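Local coordinates for DUF5751 domain-containing protein (Sulfolobus tokodaii, PDB 2RBG) that is of unknown function but folds as a small alpha/beta protein with a parallel five-stranded sheet between helices, with two copies in the crystal assembly, at residues I10-N16 against Y93-N98; F25-R29 against L57-I63; E43-L49 against L67-K72. All coordinates share one frame. Residues are numbered along the deposited sequence.

Contact 1 of 3, residues I10-N16 against Y93-N98; sequences ISVNNDN and YCDDEN
Ile-10 lays its CG1 against CB of Tyr-93, 4.0 Å away, on one face of a parallel beta sheet. The pair joins the C-terminal ends of strands 6-11 and 89-94, adjacent in the alpha/beta fold. Register is Ile-10 with Tyr-93 (CA-CA 4.6 Å) and Ser-11 with Cys-94 (CA-CA 4.8 Å). Ser-11 N donates to Tyr-93 O at 3.0 Å; CA of Cys-94 approaches Ser-11 O at 3.1 Å. Ser-11 and Cys-94 point to the other face, where Cys-94 forms a disulfide with Cys-122. Tyr-93 (chi1 m) leads its ring away, and its OH bonds Asp-27 of helix 17-31. Beyond the strands both segments turn off as loops at the C-terminal edge of the sheet. Asp-95, chi1 near 41°, ties them together. Asp-95 OD1 accepts Asn-98 ND2 at 2.7 Å. Asp-95 OD2 accepts the backbone N of Asn-13 at 2.7 Å and, from Asn-16, ND2 at 3.0 Å.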
loop_
_atom_site.group_PDB
_atom_site.type_symbol
_atom_site.label_atom_id
_atom_site.label_comp_id
_atom_site.label_asym_id
_atom_site.label_seq_id
_atom_site.Cartn_x
_atom_site.Cartn_y
_atom_site.Cartn_z
ATOM N N ILE A 10 6.690 13.770 0.836
ATOM C CA ILE A 10 7.412 12.833 -0.009
ATOM C C ILE A 10 8.918 12.952 0.124
ATOM O O ILE A 10 9.471 14.049 0.190
ATOM C CB ILE A 10 7.036 13.003 -1.506
ATOM C CG1 ILE A 10 7.889 12.064 -2.368
ATOM C CG2 ILE A 10 7.237 14.459 -1.937
ATOM C CD1 ILE A 10 7.420 11.953 -3.823
ATOM N N SER A 11 9.573 11.799 0.188
ATOM C CA SER A 11 11.020 11.741 0.263
ATOM C C SER A 11 11.453 10.535 -0.562
ATOM O O SER A 11 11.280 9.391 -0.147
ATOM C CB SER A 11 11.493 11.584 1.707
ATOM O OG SER A 11 12.909 11.635 1.764
ATOM N N VAL A 12 11.989 10.807 -1.746
ATOM C CA VAL A 12 12.452 9.760 -2.647
ATOM C C VAL A 12 13.712 10.220 -3.362
ATOM O O VAL A 12 14.049 11.404 -3.340
ATOM C CB VAL A 12 11.397 9.422 -3.734
ATOM C CG1 VAL A 12 10.146 8.849 -3.091
ATOM C CG2 VAL A 12 11.063 10.670 -4.547
ATOM N N ASN A 13 14.405 9.276 -3.991
ATOM C CA ASN A 13 15.607 9.591 -4.749
ATOM C C ASN A 13 15.136 10.337 -5.995
ATOM O O ASN A 13 13.988 10.186 -6.412
ATOM C CB ASN A 13 16.337 8.303 -5.142
ATOM C CG ASN A 13 16.883 7.555 -3.941
ATOM O OD1 ASN A 13 17.701 8.083 -3.185
ATOM N ND2 ASN A 13 16.435 6.316 -3.761
ATOM N N ASN A 14 16.015 11.136 -6.590
ATOM C CA ASN A 14 15.656 11.917 -7.771
ATOM C C ASN A 14 15.043 11.128 -8.925
ATOM O O ASN A 14 14.154 11.624 -9.614
ATOM C CB ASN A 14 16.873 12.680 -8.299
ATOM C CG ASN A 14 17.484 13.591 -7.259
ATOM O OD1 ASN A 14 16.785 14.131 -6.404
ATOM N ND2 ASN A 14 18.796 13.780 -7.336
ATOM N N ASP A 15 15.512 9.904 -9.141
ATOM C CA ASP A 15 15.004 9.090 -10.240
ATOM C C ASP A 15 13.558 8.641 -10.038
ATOM O O ASP A 15 12.932 8.135 -10.966
ATOM C CB ASP A 15 15.897 7.862 -10.443
ATOM C CG ASP A 15 15.680 6.800 -9.385
ATOM O OD1 ASP A 15 15.546 7.160 -8.196
ATOM O OD2 ASP A 15 15.650 5.601 -9.739
ATOM N N ASN A 16 13.031 8.832 -8.832
ATOM C CA ASN A 16 11.662 8.426 -8.527
ATOM C C ASN A 16 10.611 9.534 -8.558
ATOM O O ASN A 16 9.419 9.249 -8.461
ATOM C CB ASN A 16 11.602 7.745 -7.154
ATOM C CG ASN A 16 11.952 6.272 -7.211
ATOM O OD1 ASN A 16 11.487 5.547 -8.091
ATOM N ND2 ASN A 16 12.757 5.818 -6.258
ATOM N N TYR A 93 4.678 9.480 1.059
ATOM C CA TYR A 93 5.418 8.724 0.046
ATOM C C TYR A 93 6.918 8.690 0.304
ATOM O O TYR A 93 7.518 9.696 0.685
ATOM C CB TYR A 93 5.212 9.335 -1.339
ATOM C CG TYR A 93 3.772 9.529 -1.725
ATOM C CD1 TYR A 93 3.066 8.530 -2.396
ATOM C CD2 TYR A 93 3.107 10.711 -1.407
ATOM C CE1 TYR A 93 1.730 8.707 -2.740
ATOM C CE2 TYR A 93 1.782 10.896 -1.742
ATOM C CZ TYR A 93 1.095 9.894 -2.409
ATOM O OH TYR A 93 -0.223 10.092 -2.745
ATOM N N CYS A 94 7.523 7.531 0.066
ATOM C CA CYS A 94 8.964 7.378 0.227
ATOM C C CYS A 94 9.416 6.111 -0.482
ATOM O O CYS A 94 8.589 5.294 -0.900
ATOM C CB CYS A 94 9.346 7.273 1.712
ATOM S SG CYS A 94 9.135 5.618 2.458
ATOM N N ASP A 95 10.727 5.973 -0.656
ATOM C CA ASP A 95 11.286 4.757 -1.231
ATOM C C ASP A 95 12.130 4.148 -0.109
ATOM O O ASP A 95 12.286 4.760 0.946
ATOM C CB ASP A 95 12.130 5.021 -2.495
ATOM C CG ASP A 95 13.019 6.247 -2.387
ATOM O OD1 ASP A 95 13.364 6.663 -1.264
ATOM O OD2 ASP A 95 13.391 6.784 -3.456
ATOM N N ASP A 96 12.659 2.947 -0.315
ATOM C CA ASP A 96 13.445 2.288 0.724
ATOM C C ASP A 96 14.576 3.122 1.311
ATOM O O ASP A 96 14.796 3.109 2.520
ATOM C CB ASP A 96 14.015 0.969 0.203
ATOM C CG ASP A 96 12.956 -0.096 0.038
ATOM O OD1 ASP A 96 12.150 -0.280 0.973
ATOM O OD2 ASP A 96 12.937 -0.753 -1.021
ATOM N N GLU A 97 15.291 3.839 0.455
ATOM C CA GLU A 97 16.409 4.664 0.897
ATOM C C GLU A 97 15.997 5.776 1.858
ATOM O O GLU A 97 16.825 6.288 2.609
ATOM C CB GLU A 97 17.118 5.281 -0.312
ATOM C CG GLU A 97 17.872 4.286 -1.181
ATOM C CD GLU A 97 16.982 3.184 -1.724
ATOM O OE1 GLU A 97 15.933 3.507 -2.325
ATOM O OE2 GLU A 97 17.334 1.995 -1.556
ATOM N N ASN A 98 14.719 6.140 1.843
ATOM C CA ASN A 98 14.236 7.214 2.707
ATOM C C ASN A 98 13.125 6.801 3.669
ATOM O O ASN A 98 12.505 7.657 4.306
ATOM C CB ASN A 98 13.752 8.379 1.842
ATOM C CG ASN A 98 14.859 8.978 1.001
ATOM O OD1 ASN A 98 15.745 9.661 1.517
ATOM N ND2 ASN A 98 14.823 8.718 -0.303
#

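Contact 2 of 3, residues F25-R29 against L57-I63; sequences FLDVR and LLENIDI
Leu-57, in the last turn of helix 54-59, starts the contact with helix 17-31: its CD2 lies 4.0 Å from Phe-25 CZ. Glu-59 brings its backbone O within 3.2 Å of Arg-29 NH2. Asn-60 leaves helical geometry (phi/psi -121/42) and points toward the other helix, its CA 6.9 Å from Phe-25 CA. Asn-60 CB sits over a face of the Phe-25 ring, 3.8 Å from the centroid, a CH-pi contact. Asn-60 OD1 accepts Arg-29 NE at 2.6 Å and, weakly, Arg-29 NH2 at 3.2 Å. The extended Arg-29 chain (m, t, t) makes this reach possible. A type I turn runs from Asn-60 to Ile-63, closed by Ile-63 N to Asn-60 O at 3.0 Å. Ile-63 turns inward; its CG2 is 4.0 Å from both Phe-25 CE1, at the ring edge, and Val-28 CG1. Helix end and turn belong to the beta-alpha-beta crossover from strand 35-41 to strand 64-70, here packed on helix 17-31, whose Val-28 also touches Leu-91 of strand 89-94.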
loop_
_atom_site.group_PDB
_atom_site.type_symbol
_atom_site.label_atom_id
_atom_site.label_comp_id
_atom_site.label_asym_id
_atom_site.label_seq_id
_atom_site.Cartn_x
_atom_site.Cartn_y
_atom_site.Cartn_z
ATOM N N PHE A 25 -0.958 12.866 -7.471
ATOM C CA PHE A 25 -2.178 13.442 -8.017
ATOM C C PHE A 25 -3.334 12.453 -8.132
ATOM O O PHE A 25 -4.496 12.847 -8.038
ATOM C CB PHE A 25 -1.869 14.137 -9.346
ATOM C CG PHE A 25 -1.096 15.421 -9.171
ATOM C CD1 PHE A 25 -1.689 16.522 -8.553
ATOM C CD2 PHE A 25 0.237 15.507 -9.553
ATOM C CE1 PHE A 25 -0.962 17.689 -8.315
ATOM C CE2 PHE A 25 0.976 16.669 -9.320
ATOM C CZ PHE A 25 0.372 17.762 -8.698
ATOM N N LEU A 26 -3.027 11.173 -8.318
ATOM C CA LEU A 26 -4.077 10.163 -8.378
ATOM C C LEU A 26 -4.763 10.153 -7.010
ATOM O O LEU A 26 -5.989 10.141 -6.908
ATOM C CB LEU A 26 -3.488 8.772 -8.644
ATOM C CG LEU A 26 -3.605 8.161 -10.041
ATOM C CD1 LEU A 26 -2.814 8.978 -11.017
ATOM C CD2 LEU A 26 -3.086 6.733 -10.025
ATOM N N ASP A 27 -3.957 10.171 -5.954
ATOM C CA ASP A 27 -4.488 10.145 -4.600
ATOM C C ASP A 27 -5.191 11.439 -4.211
ATOM O O ASP A 27 -6.245 11.407 -3.573
ATOM C CB ASP A 27 -3.376 9.819 -3.598
ATOM C CG ASP A 27 -2.883 8.389 -3.728
ATOM O OD1 ASP A 27 -3.727 7.491 -3.939
ATOM O OD2 ASP A 27 -1.662 8.159 -3.610
ATOM N N VAL A 28 -4.622 12.579 -4.594
ATOM C CA VAL A 28 -5.256 13.851 -4.262
ATOM C C VAL A 28 -6.626 13.937 -4.936
ATOM O O VAL A 28 -7.617 14.314 -4.307
ATOM C CB VAL A 28 -4.393 15.052 -4.704
ATOM C CG1 VAL A 28 -5.197 16.344 -4.577
ATOM C CG2 VAL A 28 -3.137 15.135 -3.829
ATOM N N ARG A 29 -6.690 13.569 -6.210
ATOM C CA ARG A 29 -7.963 13.623 -6.924
ATOM C C ARG A 29 -9.018 12.742 -6.256
ATOM O O ARG A 29 -10.164 13.158 -6.087
ATOM C CB ARG A 29 -7.779 13.197 -8.383
ATOM C CG ARG A 29 -7.091 14.235 -9.259
ATOM C CD ARG A 29 -6.960 13.705 -10.676
ATOM N NE ARG A 29 -6.399 14.679 -11.605
ATOM C CZ ARG A 29 -7.079 15.240 -12.599
ATOM N NH1 ARG A 29 -8.353 14.927 -12.796
ATOM N NH2 ARG A 29 -6.479 16.103 -13.407
ATOM N N LEU A 57 2.484 17.938 -13.412
ATOM C CA LEU A 57 1.850 19.213 -13.118
ATOM C C LEU A 57 0.865 19.612 -14.216
ATOM O O LEU A 57 -0.231 20.100 -13.927
ATOM C CB LEU A 57 2.911 20.308 -12.948
ATOM C CG LEU A 57 3.942 20.036 -11.850
ATOM C CD1 LEU A 57 4.902 21.204 -11.756
ATOM C CD2 LEU A 57 3.235 19.831 -10.518
ATOM N N LEU A 58 1.253 19.398 -15.469
ATOM C CA LEU A 58 0.400 19.742 -16.602
ATOM C C LEU A 58 -0.869 18.894 -16.632
ATOM O O LEU A 58 -1.965 19.407 -16.858
ATOM C CB LEU A 58 1.172 19.563 -17.916
ATOM C CG LEU A 58 0.381 19.760 -19.212
ATOM C CD1 LEU A 58 -0.151 21.178 -19.285
ATOM C CD2 LEU A 58 1.283 19.469 -20.407
ATOM N N GLU A 59 -0.713 17.596 -16.400
ATOM C CA GLU A 59 -1.845 16.675 -16.411
ATOM C C GLU A 59 -2.854 16.963 -15.308
ATOM O O GLU A 59 -4.029 16.602 -15.416
ATOM C CB GLU A 59 -1.353 15.233 -16.265
ATOM C CG GLU A 59 -0.704 14.659 -17.503
ATOM C CD GLU A 59 -0.212 13.242 -17.290
ATOM O OE1 GLU A 59 -0.799 12.532 -16.446
ATOM O OE2 GLU A 59 0.750 12.833 -17.973
ATOM N N ASN A 60 -2.399 17.620 -14.250
ATOM C CA ASN A 60 -3.266 17.919 -13.122
ATOM C C ASN A 60 -3.380 19.412 -12.856
ATOM O O ASN A 60 -3.387 19.859 -11.709
ATOM C CB ASN A 60 -2.735 17.174 -11.901
ATOM C CG ASN A 60 -2.756 15.677 -12.103
ATOM O OD1 ASN A 60 -3.809 15.049 -12.010
ATOM N ND2 ASN A 60 -1.599 15.097 -12.419
ATOM N N ILE A 61 -3.496 20.167 -13.942
ATOM C CA ILE A 61 -3.609 21.618 -13.897
ATOM C C ILE A 61 -4.775 22.111 -13.035
ATOM O O ILE A 61 -4.702 23.190 -12.449
ATOM C CB ILE A 61 -3.760 22.185 -15.334
ATOM C CG1 ILE A 61 -3.667 23.711 -15.321
ATOM C CG2 ILE A 61 -5.076 21.730 -15.937
ATOM C CD1 ILE A 61 -2.273 24.230 -15.064
ATOM N N ASP A 62 -5.849 21.327 -12.955
ATOM C CA ASP A 62 -7.013 21.724 -12.163
ATOM C C ASP A 62 -6.748 21.710 -10.662
ATOM O O ASP A 62 -7.409 22.422 -9.906
ATOM C CB ASP A 62 -8.213 20.817 -12.455
ATOM C CG ASP A 62 -8.754 20.991 -13.861
ATOM O OD1 ASP A 62 -8.340 21.947 -14.551
ATOM O OD2 ASP A 62 -9.606 20.172 -14.269
ATOM N N ILE A 63 -5.789 20.898 -10.230
ATOM C CA ILE A 63 -5.464 20.799 -8.812
ATOM C C ILE A 63 -4.595 21.968 -8.363
ATOM O O ILE A 63 -3.586 22.271 -8.988
ATOM C CB ILE A 63 -4.710 19.483 -8.494
ATOM C CG1 ILE A 63 -5.581 18.276 -8.852
ATOM C CG2 ILE A 63 -4.338 19.442 -7.019
ATOM C CD1 ILE A 63 -6.893 18.213 -8.090
#

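Contact 3 of 3, residues E43-L49 against L67-K72; sequences EIQYQEL and LFLWKK
Leu-69 has the most surface covered here. It sits on strand 64-70 with its CA-to-CB bond toward segment 43-49, and its chi angles (m, p) spread the two methyls under the start of helix 46-52. Leu-69 CD2 lies 3.4 Å from Ile-44 O and 3.5 Å from Tyr-46 N. Leu-69 CD2 also meets Ile-44 CG2 at 4.2 Å. Leu-69 CD1 touches Tyr-46 CD1 at 3.7 Å and Leu-49 CD2 at 3.8 Å. Tyr-46 is the first residue of the helix, after Gln-45 at the N-cap position. Its t rotamer swings the ring along the strand, so that Tyr-46 CE1 reaches Leu-67 CD2 at 3.4 Å. Leu-49 follows on the next helical turn; its CD2 is 3.8 Å from Leu-67 CD2. The turn is held by Leu-49 N to Gln-45 O at 3.0 Å. Leu-67 and Leu-69 alternate with Phe-68 and Trp-70, which point away. This is helix-on-sheet packing in an alpha/beta fold. The helix belongs to the crossover from strand 35-41 to its parallel neighbour 64-70, an outermost strand within this chain. Trp-70 faces helix 75-82 instead. Glu-43 loses almost as much surface as Leu-69; its carboxylate lies against the carbons of Lys-71. Glu-43 CA is 5.4 Å from Lys-71 CA. The bent side chain (chi1 and chi2 m) places Glu-43 OE1 3.6 Å from Lys-71 CG and Glu-43 OE2 3.6 Å from Lys-71 CA. Lys-72 N donates a weak bond to Glu-43 OE2 at 3.5 Å. Lys-71 N bonds Glu-74.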
loop_
_atom_site.group_PDB
_atom_site.type_symbol
_atom_site.label_atom_id
_atom_site.label_comp_id
_atom_site.label_asym_id
_atom_site.label_seq_id
_atom_site.Cartn_x
_atom_site.Cartn_y
_atom_site.Cartn_z
ATOM N N GLU A 43 17.541 17.134 -1.710
ATOM C CA GLU A 43 18.668 18.056 -1.817
ATOM C C GLU A 43 18.626 18.750 -3.176
ATOM O O GLU A 43 19.439 19.627 -3.466
ATOM C CB GLU A 43 19.991 17.299 -1.661
ATOM C CG GLU A 43 20.155 16.591 -0.323
ATOM C CD GLU A 43 20.040 17.537 0.860
ATOM O OE1 GLU A 43 20.736 18.574 0.859
ATOM O OE2 GLU A 43 19.257 17.244 1.791
ATOM N N ILE A 44 17.664 18.351 -4.003
ATOM C CA ILE A 44 17.504 18.913 -5.340
ATOM C C ILE A 44 16.911 20.324 -5.280
ATOM O O ILE A 44 16.239 20.679 -4.311
ATOM C CB ILE A 44 16.593 17.990 -6.189
ATOM C CG1 ILE A 44 17.015 18.035 -7.656
ATOM C CG2 ILE A 44 15.134 18.399 -6.034
ATOM C CD1 ILE A 44 16.298 17.011 -8.514
ATOM N N GLN A 45 17.163 21.131 -6.310
ATOM C CA GLN A 45 16.643 22.498 -6.359
ATOM C C GLN A 45 15.245 22.559 -6.964
ATOM O O GLN A 45 14.867 21.705 -7.766
ATOM C CB GLN A 45 17.587 23.400 -7.158
ATOM C CG GLN A 45 18.892 23.724 -6.449
ATOM C CD GLN A 45 18.684 24.573 -5.208
ATOM O OE1 GLN A 45 18.134 25.671 -5.281
ATOM N NE2 GLN A 45 19.125 24.066 -4.062
ATOM N N TYR A 46 14.491 23.584 -6.578
ATOM C CA TYR A 46 13.124 23.780 -7.047
ATOM C C TYR A 46 12.973 23.637 -8.560
ATOM O O TYR A 46 12.195 22.814 -9.038
ATOM C CB TYR A 46 12.619 25.161 -6.629
ATOM C CG TYR A 46 11.125 25.339 -6.788
ATOM C CD1 TYR A 46 10.243 24.866 -5.817
ATOM C CD2 TYR A 46 10.590 25.956 -7.918
ATOM C CE1 TYR A 46 8.865 25.001 -5.965
ATOM C CE2 TYR A 46 9.209 26.094 -8.078
ATOM C CZ TYR A 46 8.355 25.613 -7.096
ATOM O OH TYR A 46 6.991 25.736 -7.244
ATOM N N GLN A 47 13.713 24.448 -9.309
ATOM C CA GLN A 47 13.635 24.422 -10.764
ATOM C C GLN A 47 13.913 23.062 -11.393
ATOM O O GLN A 47 13.275 22.694 -12.378
ATOM C CB GLN A 47 14.574 25.471 -11.363
ATOM C CG GLN A 47 14.148 26.900 -11.069
ATOM C CD GLN A 47 12.678 27.139 -11.365
ATOM O OE1 GLN A 47 12.190 26.825 -12.453
ATOM N NE2 GLN A 47 11.963 27.701 -10.396
ATOM N N GLU A 48 14.863 22.316 -10.837
ATOM C CA GLU A 48 15.173 20.999 -11.377
ATOM C C GLU A 48 14.011 20.046 -11.121
ATOM O O GLU A 48 13.657 19.241 -11.980
ATOM C CB GLU A 48 16.459 20.441 -10.756
ATOM C CG GLU A 48 16.727 18.988 -11.133
ATOM C CD GLU A 48 18.167 18.566 -10.912
ATOM O OE1 GLU A 48 18.748 18.925 -9.865
ATOM O OE2 GLU A 48 18.717 17.862 -11.785
ATOM N N LEU A 49 13.413 20.145 -9.937
ATOM C CA LEU A 49 12.284 19.289 -9.600
ATOM C C LEU A 49 11.113 19.573 -10.530
ATOM O O LEU A 49 10.549 18.660 -11.130
ATOM C CB LEU A 49 11.841 19.518 -8.152
ATOM C CG LEU A 49 10.551 18.785 -7.764
ATOM C CD1 LEU A 49 10.759 17.279 -7.879
ATOM C CD2 LEU A 49 10.147 19.165 -6.348
ATOM N N LEU A 67 4.290 24.039 -3.398
ATOM C CA LEU A 67 5.431 23.139 -3.355
ATOM C C LEU A 67 6.538 23.707 -2.474
ATOM O O LEU A 67 6.986 24.837 -2.670
ATOM C CB LEU A 67 5.955 22.910 -4.777
ATOM C CG LEU A 67 7.142 21.967 -4.977
ATOM C CD1 LEU A 67 6.785 20.574 -4.479
ATOM C CD2 LEU A 67 7.508 21.925 -6.454
ATOM N N PHE A 68 6.964 22.913 -1.497
ATOM C CA PHE A 68 8.022 23.307 -0.578
ATOM C C PHE A 68 9.086 22.221 -0.543
ATOM O O PHE A 68 8.778 21.043 -0.367
ATOM C CB PHE A 68 7.457 23.503 0.833
ATOM C CG PHE A 68 6.482 24.635 0.944
ATOM C CD1 PHE A 68 6.925 25.953 0.961
ATOM C CD2 PHE A 68 5.116 24.386 1.010
ATOM C CE1 PHE A 68 6.021 27.009 1.044
ATOM C CE2 PHE A 68 4.204 25.435 1.093
ATOM C CZ PHE A 68 4.655 26.748 1.110
ATOM N N LEU A 69 10.338 22.619 -0.725
ATOM C CA LEU A 69 11.440 21.668 -0.683
ATOM C C LEU A 69 12.231 21.896 0.596
ATOM O O LEU A 69 12.507 23.038 0.971
ATOM C CB LEU A 69 12.355 21.836 -1.900
ATOM C CG LEU A 69 11.863 21.226 -3.217
ATOM C CD1 LEU A 69 10.534 21.847 -3.617
ATOM C CD2 LEU A 69 12.907 21.452 -4.300
ATOM N N TRP A 70 12.577 20.802 1.266
ATOM C CA TRP A 70 13.327 20.865 2.509
ATOM C C TRP A 70 14.515 19.924 2.507
ATOM O O TRP A 70 14.393 18.762 2.127
ATOM C CB TRP A 70 12.444 20.472 3.694
ATOM C CG TRP A 70 11.148 21.187 3.766
ATOM C CD1 TRP A 70 9.915 20.699 3.429
ATOM C CD2 TRP A 70 10.945 22.525 4.217
ATOM N NE1 TRP A 70 8.953 21.660 3.649
ATOM C CE2 TRP A 70 9.559 22.789 4.132
ATOM C CE3 TRP A 70 11.800 23.530 4.686
ATOM C CZ2 TRP A 70 9.010 24.020 4.501
ATOM C CZ3 TRP A 70 11.251 24.755 5.053
ATOM C CH2 TRP A 70 9.869 24.987 4.959
ATOM N N LYS A 71 15.671 20.423 2.924
ATOM C CA LYS A 71 16.831 19.558 3.027
ATOM C C LYS A 71 16.515 18.801 4.313
ATOM O O LYS A 71 15.796 19.315 5.167
ATOM C CB LYS A 71 18.110 20.380 3.179
ATOM C CG LYS A 71 18.486 21.147 1.924
ATOM C CD LYS A 71 19.814 21.868 2.094
ATOM C CE LYS A 71 20.245 22.536 0.798
ATOM N NZ LYS A 71 19.235 23.518 0.317
ATOM N N LYS A 72 17.028 17.585 4.455
ATOM C CA LYS A 72 16.736 16.800 5.648
ATOM C C LYS A 72 17.017 17.541 6.956
ATOM O O LYS A 72 16.382 17.275 7.975
ATOM C CB LYS A 72 17.506 15.478 5.596
ATOM C CG LYS A 72 17.071 14.597 4.430
ATOM C CD LYS A 72 17.820 13.278 4.387
ATOM C CE LYS A 72 17.361 12.438 3.203
ATOM N NZ LYS A 72 18.093 11.147 3.113
#

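In the fold
Contact 1 is the most buried. It joins two neighbouring strands and the loops at their ends, through backbone bonding and a carboxylate that gathers amide donors. Contacts 2 and 3 are only partly buried and rest mainly on apolar side chains. Contact 2 adds a buried asparagine that takes an arginine; contact 3 has a carboxylate on its exposed side. Contact 2 sets a helix against a helix end and turn; contact 3 sets a helix start on a strand. Their segments alternate along the chain and adjoin in the crossover from 35-41 to 64-70. Both are nested within the loop that contact 1 closes. Probable hydrogen bonds link contact 1 to each: Tyr-93 to Asp-27 and Asn-98 to Lys-72.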